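Local coordinates for putative cell surface protein, similar to internalin proteins (Listeria monocytogenes EGD-e, PDB 5KZS) that is of unknown function but resembles the internalins, leucine-rich-repeat surface proteins, and may bind a protein partner, at residues S78-G83 / F102-P107; I128-S133 / A154-T159; N210-S215 / P231-N236. One frame throughout, in Å; residues are numbered along the deposited sequence.

Overall arrangement
All three contacts join successive turns of the leucine-rich-repeat solenoid, and they follow one another along the chain. Contact 1 and contact 2 touch, their centres 12 Å apart, because strands 100-103 and 127-129 are neighbours in the long parallel sheet. Phe103 N lies 2.9 Å from Thr129 O, a probable hydrogen bond, and Pro106 and Thr105 pack on the backbone of Gly132 and Ser131. Contact 3 lies apart, in the loops that lead into strands 219-221 and 238-239, towards the end of the sheet that strand 238-239 closes. Its centre is 25 Å from that of contact 2 and 35 Å from that of contact 1.

Contact 1 (S78-G83 / F102-P107); sequences SVMEFG and FFNTPP
Val79 lies alongside Phe103, both side chains pointing the same way from neighbouring parallel strands. From its CB, 3.7 Å from Phe103 CD2, the valine forks: CG1 meets CD2 and CE2 at the ring's rim, while CG2 makes a CH-pi contact, 4.1 Å from the ring centroid. With CG1 anti to the backbone N (chi1 -172°), CG2 comes to lie over the ring face. The same phenylalanine turns its edge to the face of Phe82, with centroids 5.5 Å apart and planes at 81°, a T-shaped pair. Just past its strand, Met80 (selenomethionine) brings SE to the edge of the Phe102 ring, which lies on the face opposite Val79 and Phe103, a Met-aromatic contact. Backbone bonds run from Val79 N to Phe102 O (2.8 Å) and from Asn104 N to Val79 O (3.1 Å). Where the strands end, Asn104 ND2 continues the pairing to Met80 O at 3.3 Å, on a lone pair in the carbonyl plane. Leu114 packs on both Phe82 and Phe103. One short parallel strand per turn with apolar side chains stacked behind it fits the leucine-rich-repeat solenoid, consistent with the internalin-like family.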
ATOM      1  N   SER A  78      14.472  13.808  -1.668  1.00 77.42           N
ATOM      2  CA  SER A  78      13.623  13.543  -0.510  1.00 78.74           C
ATOM      3  C   SER A  78      12.815  14.770  -0.098  1.00 78.85           C
ATOM      4  O   SER A  78      13.363  15.726   0.441  1.00 81.37           O
ATOM      5  CB  SER A  78      14.486  13.065   0.649  1.00 78.83           C
ATOM      6  OG  SER A  78      15.242  11.944   0.236  1.00 80.37           O
ATOM      7  N   VAL A  79      11.510  14.720  -0.339  1.00 77.89           N
ATOM      8  CA  VAL A  79      10.600  15.803   0.009  1.00 77.32           C
ATOM      9  C   VAL A  79      10.088  15.517   1.419  1.00 79.28           C
ATOM     10  O   VAL A  79       9.072  14.855   1.597  1.00 78.30           O
ATOM     11  CB  VAL A  79       9.456  15.904  -1.025  1.00 76.82           C
ATOM     12  CG1 VAL A  79       8.593  17.142  -0.797  1.00 76.99           C
ATOM     13  CG2 VAL A  79      10.043  15.931  -2.425  1.00 76.09           C
HETATM   14  N   MSE A  80      10.814  16.018   2.418  1.00 82.48           N
HETATM   15  CA  MSE A  80      10.518  15.726   3.823  1.00 85.21           C
HETATM   16  C   MSE A  80       9.300  16.432   4.324  1.00 82.47           C
HETATM   17  O   MSE A  80       8.573  15.890   5.140  1.00 81.93           O
HETATM   18  CB  MSE A  80      11.705  16.063   4.718  1.00 92.03           C
HETATM   19  CG  MSE A  80      12.903  15.162   4.423  1.00100.38           C
HETATM   20 SE   MSE A  80      12.471  13.235   4.627  1.00117.85          SE
HETATM   21  CE  MSE A  80      14.344  12.627   4.433  1.00118.88           C
ATOM     22  N   GLU A  81       9.065  17.640   3.838  1.00 81.57           N
ATOM     23  CA  GLU A  81       7.869  18.394   4.182  1.00 83.42           C
ATOM     24  C   GLU A  81       7.489  19.247   2.965  1.00 82.37           C
ATOM     25  O   GLU A  81       8.363  19.568   2.158  1.00 81.95           O
ATOM     26  CB  GLU A  81       8.154  19.259   5.410  1.00 86.74           C
ATOM     27  CG  GLU A  81       7.132  19.142   6.519  1.00 91.01           C
ATOM     28  CD  GLU A  81       7.127  17.771   7.168  1.00 93.15           C
ATOM     29  OE1 GLU A  81       6.071  17.106   7.134  1.00 95.46           O
ATOM     30  OE2 GLU A  81       8.179  17.349   7.699  1.00 94.67           O
ATOM     31  N   PHE A  82       6.202  19.584   2.824  1.00 81.67           N
ATOM     32  CA  PHE A  82       5.688  20.333   1.645  1.00 80.25           C
ATOM     33  C   PHE A  82       4.245  20.827   1.812  1.00 80.22           C
ATOM     34  O   PHE A  82       3.449  20.186   2.491  1.00 84.52           O
ATOM     35  CB  PHE A  82       5.802  19.494   0.357  1.00 79.17           C
ATOM     36  CG  PHE A  82       5.011  18.206   0.368  1.00 80.71           C
ATOM     37  CD1 PHE A  82       5.521  17.052   0.961  1.00 80.65           C
ATOM     38  CD2 PHE A  82       3.763  18.130  -0.252  1.00 82.34           C
ATOM     39  CE1 PHE A  82       4.795  15.866   0.958  1.00 80.23           C
ATOM     40  CE2 PHE A  82       3.033  16.946  -0.257  1.00 81.84           C
ATOM     41  CZ  PHE A  82       3.551  15.813   0.347  1.00 81.20           C
ATOM     42  N   GLY A  83       3.914  21.951   1.179  1.00 79.75           N
ATOM     43  CA  GLY A  83       2.565  22.550   1.242  1.00 81.74           C
ATOM     44  C   GLY A  83       1.590  22.095   0.148  1.00 84.10           C
ATOM     45  O   GLY A  83       1.944  21.310  -0.747  1.00 81.62           O
ATOM     46  N   PHE A 102      11.570  10.121  -2.967  1.00 75.14           N
ATOM     47  CA  PHE A 102      10.908   9.855  -1.684  1.00 73.84           C
ATOM     48  C   PHE A 102      10.131  11.069  -1.155  1.00 75.17           C
ATOM     49  O   PHE A 102      10.731  12.077  -0.796  1.00 76.58           O
ATOM     50  CB  PHE A 102      11.944   9.407  -0.642  1.00 71.98           C
ATOM     51  CG  PHE A 102      11.353   9.079   0.704  1.00 71.10           C
ATOM     52  CD1 PHE A 102      11.245  10.059   1.696  1.00 70.77           C
ATOM     53  CD2 PHE A 102      10.897   7.789   0.984  1.00 71.02           C
ATOM     54  CE1 PHE A 102      10.691   9.767   2.929  1.00 70.24           C
ATOM     55  CE2 PHE A 102      10.339   7.493   2.215  1.00 69.67           C
ATOM     56  CZ  PHE A 102      10.231   8.483   3.185  1.00 70.45           C
ATOM     57  N   PHE A 103       8.803  10.961  -1.110  1.00 76.86           N
ATOM     58  CA  PHE A 103       7.976  11.843  -0.286  1.00 77.17           C
ATOM     59  C   PHE A 103       7.770  11.178   1.069  1.00 77.77           C
ATOM     60  O   PHE A 103       7.324  10.039   1.156  1.00 79.77           O
ATOM     61  CB  PHE A 103       6.619  12.108  -0.919  1.00 77.77           C
ATOM     62  CG  PHE A 103       6.676  12.960  -2.149  1.00 80.32           C
ATOM     63  CD1 PHE A 103       7.109  12.428  -3.360  1.00 80.24           C
ATOM     64  CD2 PHE A 103       6.280  14.300  -2.107  1.00 81.72           C
ATOM     65  CE1 PHE A 103       7.155  13.211  -4.501  1.00 80.65           C
ATOM     66  CE2 PHE A 103       6.329  15.089  -3.242  1.00 81.99           C
ATOM     67  CZ  PHE A 103       6.768  14.545  -4.441  1.00 81.99           C
ATOM     68  N   ASN A 104       8.104  11.909   2.119  1.00 79.05           N
ATOM     69  CA  ASN A 104       7.843  11.510   3.496  1.00 81.02           C
ATOM     70  C   ASN A 104       6.330  11.680   3.701  1.00 79.98           C
ATOM     71  O   ASN A 104       5.699  12.459   2.987  1.00 80.71           O
ATOM     72  CB  ASN A 104       8.677  12.428   4.411  1.00 81.94           C
ATOM     73  CG  ASN A 104       8.601  12.061   5.877  1.00 84.79           C
ATOM     74  OD1 ASN A 104       8.993  10.962   6.300  1.00 86.78           O
ATOM     75  ND2 ASN A 104       8.132  13.006   6.680  1.00 87.88           N
ATOM     76  N   THR A 105       5.739  10.962   4.650  1.00 77.01           N
ATOM     77  CA  THR A 105       4.297  11.096   4.868  1.00 77.58           C
ATOM     78  C   THR A 105       4.068  12.360   5.702  1.00 77.46           C
ATOM     79  O   THR A 105       4.896  12.682   6.547  1.00 78.21           O
ATOM     80  CB  THR A 105       3.604   9.843   5.504  1.00 78.55           C
ATOM     81  OG1 THR A 105       3.303  10.077   6.880  1.00 79.80           O
ATOM     82  CG2 THR A 105       4.418   8.532   5.321  1.00 78.44           C
ATOM     83  N   PRO A 106       2.972  13.106   5.451  1.00 80.08           N
ATOM     84  CA  PRO A 106       2.806  14.318   6.265  1.00 82.95           C
ATOM     85  C   PRO A 106       2.548  14.052   7.750  1.00 85.83           C
ATOM     86  O   PRO A 106       2.304  12.905   8.136  1.00 84.20           O
ATOM     87  CB  PRO A 106       1.586  15.008   5.638  1.00 82.22           C
ATOM     88  CG  PRO A 106       1.525  14.498   4.254  1.00 81.00           C
ATOM     89  CD  PRO A 106       2.050  13.097   4.299  1.00 80.32           C
ATOM     90  N   PRO A 107       2.602  15.111   8.579  1.00 89.32           N
ATOM     91  CA  PRO A 107       2.230  15.001   9.993  1.00 92.40           C
ATOM     92  C   PRO A 107       0.797  14.531  10.227  1.00 95.13           C
ATOM     93  O   PRO A 107       0.023  14.414   9.282  1.00 96.63           O
ATOM     94  CB  PRO A 107       2.412  16.436  10.528  1.00 92.52           C
ATOM     95  CG  PRO A 107       2.806  17.278   9.359  1.00 91.46           C
ATOM     96  CD  PRO A 107       3.332  16.358   8.316  1.00 88.94           C
TER

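Contact 2 (I128-S133 / A154-T159); sequences ITMSGS and ADMMIT
Ser131 and Gly132 run beside Ala154 and Asp155 with CA atoms 4.6 Å (Ser131 to Ala154) and 4.8 Å (Gly132 to Asp155) apart, as the first segment passes through a type II beta turn from Met130 to Ser133. Gly132 takes the third position of that turn with a positive phi of 97°, where a CB would jam against the preceding carbonyl oxygen. Its N-H bonds to Ala154 O at 3.0 Å, in the carbonyl plane. The return bond is made by a side chain: Ala154 N donates to Ser131 OG at 3.2 Å. With OG anti to its own carbonyl carbon (chi1 -51°), the serine hydroxyl stands beside the backbone N and faces the second segment; it also has a weak hydrogen bond with Tyr152 O. Ala154 CB rests against the same hydroxyl.

Met156, a selenomethionine, is the long side chain of the contact. CB and CG run past Ser133 O, and the bend at chi3 (77°) brings the methyl up to the two ends of the turn. The tip, CE, reaches Met130 CB at 3.8 Å and also lies close to the carbonyl oxygens of Met130 and Ser133. The apolar methyl is thus bordered by two carbonyl oxygens as well as Met130 CB. Asp155 lies at the exposed margin, its CB and OD2 beside Gly132 CA.

The turn follows strand 127-129, and segment 154-159 follows strand 150-152, the next in the parallel sheet. Met130 packs on Phe103 of strand 100-103 and on Leu114 of strand 113-114, whereas Met156 rests on Leu135 of strand 134-135. Beyond the second segment, Asn180 OD1 takes hydrogen bonds from Met156 N and Ile158 N, tying this loop to the one after strand 174-176.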
ATOM      1  N   ILE A 128      10.393   4.374  -5.674  1.00 75.03           N
ATOM      2  CA  ILE A 128       9.500   5.528  -5.521  1.00 76.45           C
ATOM      3  C   ILE A 128       8.596   5.293  -4.330  1.00 75.33           C
ATOM      4  O   ILE A 128       8.035   4.209  -4.162  1.00 75.08           O
ATOM      5  CB  ILE A 128       8.612   5.782  -6.770  1.00 79.75           C
ATOM      6  CG1 ILE A 128       9.499   6.047  -7.988  1.00 82.59           C
ATOM      7  CG2 ILE A 128       7.640   6.955  -6.543  1.00 79.19           C
ATOM      8  CD1 ILE A 128       8.747   6.338  -9.274  1.00 84.23           C
ATOM      9  N   THR A 129       8.421   6.339  -3.539  1.00 74.86           N
ATOM     10  CA  THR A 129       7.675   6.255  -2.308  1.00 75.84           C
ATOM     11  C   THR A 129       6.851   7.520  -2.171  1.00 76.63           C
ATOM     12  O   THR A 129       7.409   8.594  -1.966  1.00 78.44           O
ATOM     13  CB  THR A 129       8.638   6.120  -1.105  1.00 74.57           C
ATOM     14  OG1 THR A 129       9.549   5.027  -1.320  1.00 72.64           O
ATOM     15  CG2 THR A 129       7.856   5.896   0.181  1.00 74.63           C
HETATM   16  N   MSE A 130       5.533   7.404  -2.292  1.00 76.66           N
HETATM   17  CA  MSE A 130       4.645   8.565  -2.145  1.00 78.92           C
HETATM   18  C   MSE A 130       3.584   8.435  -1.094  1.00 77.01           C
HETATM   19  O   MSE A 130       2.661   9.278  -1.003  1.00 76.31           O
HETATM   20  CB  MSE A 130       4.049   8.756  -3.512  1.00 84.87           C
HETATM   21  CG  MSE A 130       5.114   9.468  -4.341  1.00 90.72           C
HETATM   22 SE   MSE A 130       4.465   9.458  -6.164  1.00 99.79          SE
HETATM   23  CE  MSE A 130       3.291  11.024  -5.925  1.00 97.09           C
ATOM     24  N   SER A 131       3.765   7.420  -0.244  1.00 74.06           N
ATOM     25  CA  SER A 131       2.768   6.972   0.700  1.00 71.78           C
ATOM     26  C   SER A 131       2.348   8.099   1.616  1.00 71.39           C
ATOM     27  O   SER A 131       3.149   8.958   1.919  1.00 76.34           O
ATOM     28  CB  SER A 131       3.345   5.814   1.526  1.00 70.72           C
ATOM     29  OG  SER A 131       3.914   4.800   0.699  1.00 69.81           O
ATOM     30  N   GLY A 132       1.093   8.110   2.038  1.00 71.34           N
ATOM     31  CA  GLY A 132       0.608   9.072   3.031  1.00 71.72           C
ATOM     32  C   GLY A 132      -0.095  10.286   2.466  1.00 73.77           C
ATOM     33  O   GLY A 132      -0.658  11.082   3.226  1.00 74.17           O
ATOM     34  N   SER A 133      -0.076  10.426   1.137  1.00 75.45           N
ATOM     35  CA  SER A 133      -0.747  11.521   0.449  1.00 77.38           C
ATOM     36  C   SER A 133      -1.795  10.979  -0.543  1.00 79.94           C
ATOM     37  O   SER A 133      -1.565   9.962  -1.207  1.00 78.20           O
ATOM     38  CB  SER A 133       0.298  12.371  -0.270  1.00 76.06           C
ATOM     39  OG  SER A 133       1.278  12.834   0.645  1.00 75.32           O
ATOM     40  N   ALA A 154       1.227   3.455  -0.340  1.00 81.44           N
ATOM     41  CA  ALA A 154       0.272   3.121   0.718  1.00 78.53           C
ATOM     42  C   ALA A 154      -0.416   4.363   1.256  1.00 77.26           C
ATOM     43  O   ALA A 154       0.133   5.439   1.186  1.00 77.85           O
ATOM     44  CB  ALA A 154       0.988   2.405   1.838  1.00 78.41           C
ATOM     45  N   ASP A 155      -1.617   4.214   1.792  1.00 77.12           N
ATOM     46  CA  ASP A 155      -2.327   5.324   2.450  1.00 78.96           C
ATOM     47  C   ASP A 155      -2.594   6.508   1.519  1.00 80.90           C
ATOM     48  O   ASP A 155      -2.521   7.670   1.933  1.00 80.60           O
ATOM     49  CB  ASP A 155      -1.568   5.787   3.713  1.00 79.50           C
ATOM     50  CG  ASP A 155      -2.436   6.635   4.665  1.00 80.98           C
ATOM     51  OD1 ASP A 155      -3.683   6.605   4.579  1.00 81.78           O
ATOM     52  OD2 ASP A 155      -1.857   7.349   5.505  1.00 82.00           O
HETATM   53  N   MSE A 156      -2.926   6.210   0.262  1.00 83.04           N
HETATM   54  CA  MSE A 156      -3.159   7.258  -0.744  1.00 83.35           C
HETATM   55  C   MSE A 156      -4.587   7.340  -1.237  1.00 83.32           C
HETATM   56  O   MSE A 156      -4.850   8.093  -2.150  1.00 84.29           O
HETATM   57  CB  MSE A 156      -2.221   7.034  -1.936  1.00 82.53           C
HETATM   58  CG  MSE A 156      -0.764   6.922  -1.535  1.00 81.60           C
HETATM   59 SE   MSE A 156       0.384   7.089  -3.124  1.00 85.30          SE
HETATM   60  CE  MSE A 156       0.301   9.029  -3.414  1.00 82.47           C
HETATM   61  N   MSE A 157      -5.522   6.604  -0.641  1.00 82.59           N
HETATM   62  CA  MSE A 157      -6.912   6.528  -1.141  1.00 84.97           C
HETATM   63  C   MSE A 157      -7.007   5.995  -2.555  1.00 82.29           C
HETATM   64  O   MSE A 157      -7.872   6.402  -3.313  1.00 82.06           O
HETATM   65  CB  MSE A 157      -7.661   7.853  -1.012  1.00 89.33           C
HETATM   66  CG  MSE A 157      -7.558   8.368   0.407  1.00 94.90           C
HETATM   67 SE   MSE A 157      -8.886   9.792   0.688  1.00105.99          SE
HETATM   68  CE  MSE A 157      -8.415  10.171   2.568  1.00106.95           C
ATOM     69  N   ILE A 158      -6.128   5.054  -2.893  1.00 80.71           N
ATOM     70  CA  ILE A 158      -6.109   4.388  -4.197  1.00 81.93           C
ATOM     71  C   ILE A 158      -7.311   3.454  -4.376  1.00 84.13           C
ATOM     72  O   ILE A 158      -7.634   2.681  -3.476  1.00 84.60           O
ATOM     73  CB  ILE A 158      -4.769   3.616  -4.404  1.00 81.55           C
ATOM     74  CG1 ILE A 158      -3.669   4.602  -4.819  1.00 82.07           C
ATOM     75  CG2 ILE A 158      -4.878   2.498  -5.447  1.00 82.01           C
ATOM     76  CD1 ILE A 158      -2.261   4.059  -4.694  1.00 81.68           C
ATOM     77  N   THR A 159      -7.956   3.530  -5.547  1.00 86.68           N
ATOM     78  CA  THR A 159      -9.035   2.598  -5.935  1.00 86.79           C
ATOM     79  C   THR A 159      -8.586   1.728  -7.117  1.00 87.15           C
ATOM     80  O   THR A 159      -7.555   2.012  -7.740  1.00 87.24           O
ATOM     81  CB  THR A 159     -10.366   3.336  -6.231  1.00 87.60           C
ATOM     82  OG1 THR A 159     -10.133   4.491  -7.037  1.00 86.58           O
ATOM     83  CG2 THR A 159     -11.025   3.779  -4.924  1.00 88.29           C
TER

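Contact 3 (N210-S215 / P231-N236); sequences NFTNLS and PSNVLN
Asn210 lays its amide across that of Asn233, the side chains crossing at about a right angle while their amide planes are only 23° apart. Asn210 CG comes within 3.5 Å of Asn233 ND2. Asn210 CG is anti to its own backbone N (chi1 -168°), which carries the amide over to segment 231-236, where both ends find partners. OD1 accepts the backbone N-H of Asn233 at 2.9 Å, on a lone pair and nearly straight at 165°. ND2 donates to Ser232 OG at 3.1 Å, with the hydroxyl tilted from the amide plane. Asn233 reaches back the other way, and its ND2 makes two weak bonds, to Asn210 O at 3.3 Å and Phe211 O at 3.4 Å.

Pro231 CB also lies 3.3 Å from Asn210 OD1, beside the polar cluster. Phe211 and Val234, both buried, meet with Phe211 CB 4.2 Å from Val234 CG1, while Val234 CG2 lies at the edge of the phenylalanine ring. Within its own segment, Val234 N bonds to Pro231 O. Thr212 OG1 bonds instead to Asp187, in the loop of the preceding turn.

Two asparagines thus bind loops that have no strand pairing between them: one amide uses both its ends, its oxygen in a nearly straight bond and its nitrogen in a more bent one, the other adds a weak return, while buried Phe211 and Val234 add an apolar contact beside it.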
ATOM      1  N   ASN A 210      -6.986 -14.610  -8.673  1.00 83.96           N
ATOM      2  CA  ASN A 210      -6.120 -15.749  -8.396  1.00 84.93           C
ATOM      3  C   ASN A 210      -4.928 -15.675  -9.338  1.00 87.51           C
ATOM      4  O   ASN A 210      -4.958 -16.225 -10.430  1.00 89.68           O
ATOM      5  CB  ASN A 210      -6.901 -17.057  -8.569  1.00 85.29           C
ATOM      6  CG  ASN A 210      -6.167 -18.269  -8.015  1.00 85.00           C
ATOM      7  OD1 ASN A 210      -5.204 -18.146  -7.255  1.00 85.05           O
ATOM      8  ND2 ASN A 210      -6.640 -19.458  -8.378  1.00 83.58           N
ATOM      9  N   PHE A 211      -3.868 -15.010  -8.889  1.00 89.27           N
ATOM     10  CA  PHE A 211      -2.770 -14.577  -9.779  1.00 91.83           C
ATOM     11  C   PHE A 211      -2.106 -15.707 -10.575  1.00 92.48           C
ATOM     12  O   PHE A 211      -1.545 -16.635  -9.986  1.00 93.69           O
ATOM     13  CB  PHE A 211      -1.693 -13.823  -8.982  1.00 90.87           C
ATOM     14  CG  PHE A 211      -2.192 -12.563  -8.331  1.00 88.92           C
ATOM     15  CD1 PHE A 211      -2.690 -11.520  -9.094  1.00 89.30           C
ATOM     16  CD2 PHE A 211      -2.165 -12.420  -6.953  1.00 87.19           C
ATOM     17  CE1 PHE A 211      -3.157 -10.365  -8.483  1.00 89.24           C
ATOM     18  CE2 PHE A 211      -2.627 -11.266  -6.344  1.00 85.33           C
ATOM     19  CZ  PHE A 211      -3.127 -10.241  -7.101  1.00 85.61           C
ATOM     20  N   THR A 212      -2.159 -15.601 -11.904  1.00 92.11           N
ATOM     21  CA  THR A 212      -1.661 -16.649 -12.810  1.00 93.56           C
ATOM     22  C   THR A 212      -0.153 -16.600 -13.100  1.00 94.38           C
ATOM     23  O   THR A 212       0.459 -17.644 -13.353  1.00 94.13           O
ATOM     24  CB  THR A 212      -2.415 -16.624 -14.164  1.00 93.95           C
ATOM     25  OG1 THR A 212      -2.443 -15.295 -14.687  1.00 91.89           O
ATOM     26  CG2 THR A 212      -3.847 -17.114 -13.992  1.00 94.85           C
ATOM     27  N   ASN A 213       0.438 -15.403 -13.060  1.00 94.15           N
ATOM     28  CA  ASN A 213       1.780 -15.182 -13.589  1.00 94.35           C
ATOM     29  C   ASN A 213       2.709 -14.384 -12.659  1.00 93.87           C
ATOM     30  O   ASN A 213       3.489 -13.535 -13.124  1.00 97.63           O
ATOM     31  CB  ASN A 213       1.657 -14.482 -14.947  1.00 95.71           C
ATOM     32  CG  ASN A 213       2.919 -14.598 -15.781  1.00 97.35           C
ATOM     33  OD1 ASN A 213       3.659 -15.578 -15.681  1.00 99.34           O
ATOM     34  ND2 ASN A 213       3.176 -13.590 -16.601  1.00 96.00           N
ATOM     35  N   LEU A 214       2.646 -14.669 -11.356  1.00 90.87           N
ATOM     36  CA  LEU A 214       3.554 -14.066 -10.376  1.00 88.14           C
ATOM     37  C   LEU A 214       4.630 -15.080  -9.985  1.00 89.94           C
ATOM     38  O   LEU A 214       4.718 -15.510  -8.838  1.00 87.04           O
ATOM     39  CB  LEU A 214       2.774 -13.567  -9.157  1.00 84.94           C
ATOM     40  CG  LEU A 214       1.829 -12.396  -9.428  1.00 83.13           C
ATOM     41  CD1 LEU A 214       1.071 -12.021  -8.173  1.00 82.21           C
ATOM     42  CD2 LEU A 214       2.574 -11.183  -9.948  1.00 82.62           C
ATOM     43  N   SER A 215       5.470 -15.414 -10.964  1.00 93.57           N
ATOM     44  CA  SER A 215       6.492 -16.473 -10.860  1.00 95.36           C
ATOM     45  C   SER A 215       7.475 -16.405  -9.679  1.00 94.50           C
ATOM     46  O   SER A 215       8.077 -17.423  -9.333  1.00 94.44           O
ATOM     47  CB  SER A 215       7.322 -16.516 -12.149  1.00 96.03           C
ATOM     48  OG  SER A 215       6.483 -16.585 -13.284  1.00 98.19           O
ATOM     49  N   PRO A 231      -6.749 -16.924  -2.789  1.00 83.60           N
ATOM     50  CA  PRO A 231      -6.329 -17.369  -4.122  1.00 85.83           C
ATOM     51  C   PRO A 231      -5.315 -18.522  -4.078  1.00 87.08           C
ATOM     52  O   PRO A 231      -4.158 -18.330  -3.672  1.00 84.73           O
ATOM     53  CB  PRO A 231      -5.693 -16.117  -4.719  1.00 85.98           C
ATOM     54  CG  PRO A 231      -5.193 -15.355  -3.535  1.00 84.63           C
ATOM     55  CD  PRO A 231      -6.222 -15.584  -2.471  1.00 83.01           C
ATOM     56  N   SER A 232      -5.772 -19.699  -4.511  1.00 89.43           N
ATOM     57  CA  SER A 232      -5.009 -20.960  -4.448  1.00 90.43           C
ATOM     58  C   SER A 232      -3.608 -20.963  -5.101  1.00 92.78           C
ATOM     59  O   SER A 232      -2.734 -21.714  -4.659  1.00 93.98           O
ATOM     60  CB  SER A 232      -5.829 -22.077  -5.085  1.00 89.89           C
ATOM     61  OG  SER A 232      -6.066 -21.789  -6.450  1.00 90.55           O
ATOM     62  N   ASN A 233      -3.401 -20.148  -6.143  1.00 93.34           N
ATOM     63  CA  ASN A 233      -2.109 -20.117  -6.874  1.00 93.32           C
ATOM     64  C   ASN A 233      -0.940 -19.518  -6.082  1.00 91.72           C
ATOM     65  O   ASN A 233       0.221 -19.751  -6.420  1.00 89.81           O
ATOM     66  CB  ASN A 233      -2.235 -19.353  -8.205  1.00 92.31           C
ATOM     67  CG  ASN A 233      -3.153 -20.032  -9.192  1.00 92.17           C
ATOM     68  OD1 ASN A 233      -3.463 -21.215  -9.068  1.00 92.92           O
ATOM     69  ND2 ASN A 233      -3.601 -19.277 -10.180  1.00 92.27           N
ATOM     70  N   VAL A 234      -1.250 -18.750  -5.044  1.00 91.44           N
ATOM     71  CA  VAL A 234      -0.240 -18.030  -4.284  1.00 92.00           C
ATOM     72  C   VAL A 234      -0.402 -18.280  -2.791  1.00 92.00           C
ATOM     73  O   VAL A 234      -0.049 -17.440  -1.969  1.00 91.66           O
ATOM     74  CB  VAL A 234      -0.304 -16.519  -4.593  1.00 91.84           C
ATOM     75  CG1 VAL A 234       0.071 -16.271  -6.046  1.00 93.49           C
ATOM     76  CG2 VAL A 234      -1.681 -15.927  -4.276  1.00 90.88           C
ATOM     77  N   LEU A 235      -0.908 -19.454  -2.440  1.00 92.96           N
ATOM     78  CA  LEU A 235      -1.283 -19.712  -1.064  1.00 92.19           C
ATOM     79  C   LEU A 235      -0.073 -19.680  -0.150  1.00 92.14           C
ATOM     80  O   LEU A 235      -0.119 -19.018   0.881  1.00 93.61           O
ATOM     81  CB  LEU A 235      -2.018 -21.048  -0.938  1.00 92.70           C
ATOM     82  CG  LEU A 235      -2.673 -21.337   0.411  1.00 91.55           C
ATOM     83  CD1 LEU A 235      -3.575 -20.203   0.886  1.00 90.18           C
ATOM     84  CD2 LEU A 235      -3.446 -22.636   0.290  1.00 92.28           C
ATOM     85  N   ASN A 236       1.011 -20.349  -0.551  1.00 93.65           N
ATOM     86  CA  ASN A 236       2.265 -20.414   0.254  1.00 95.39           C
ATOM     87  C   ASN A 236       2.771 -19.038   0.706  1.00 91.65           C
ATOM     88  O   ASN A 236       3.272 -18.876   1.820  1.00 89.54           O
ATOM     89  CB  ASN A 236       3.405 -21.077  -0.536  1.00 99.51           C
ATOM     90  CG  ASN A 236       3.044 -22.455  -1.064  1.00102.92           C
ATOM     91  OD1 ASN A 236       2.535 -23.304  -0.329  1.00103.11           O
ATOM     92  ND2 ASN A 236       3.310 -22.684  -2.347  1.00106.02           N
TER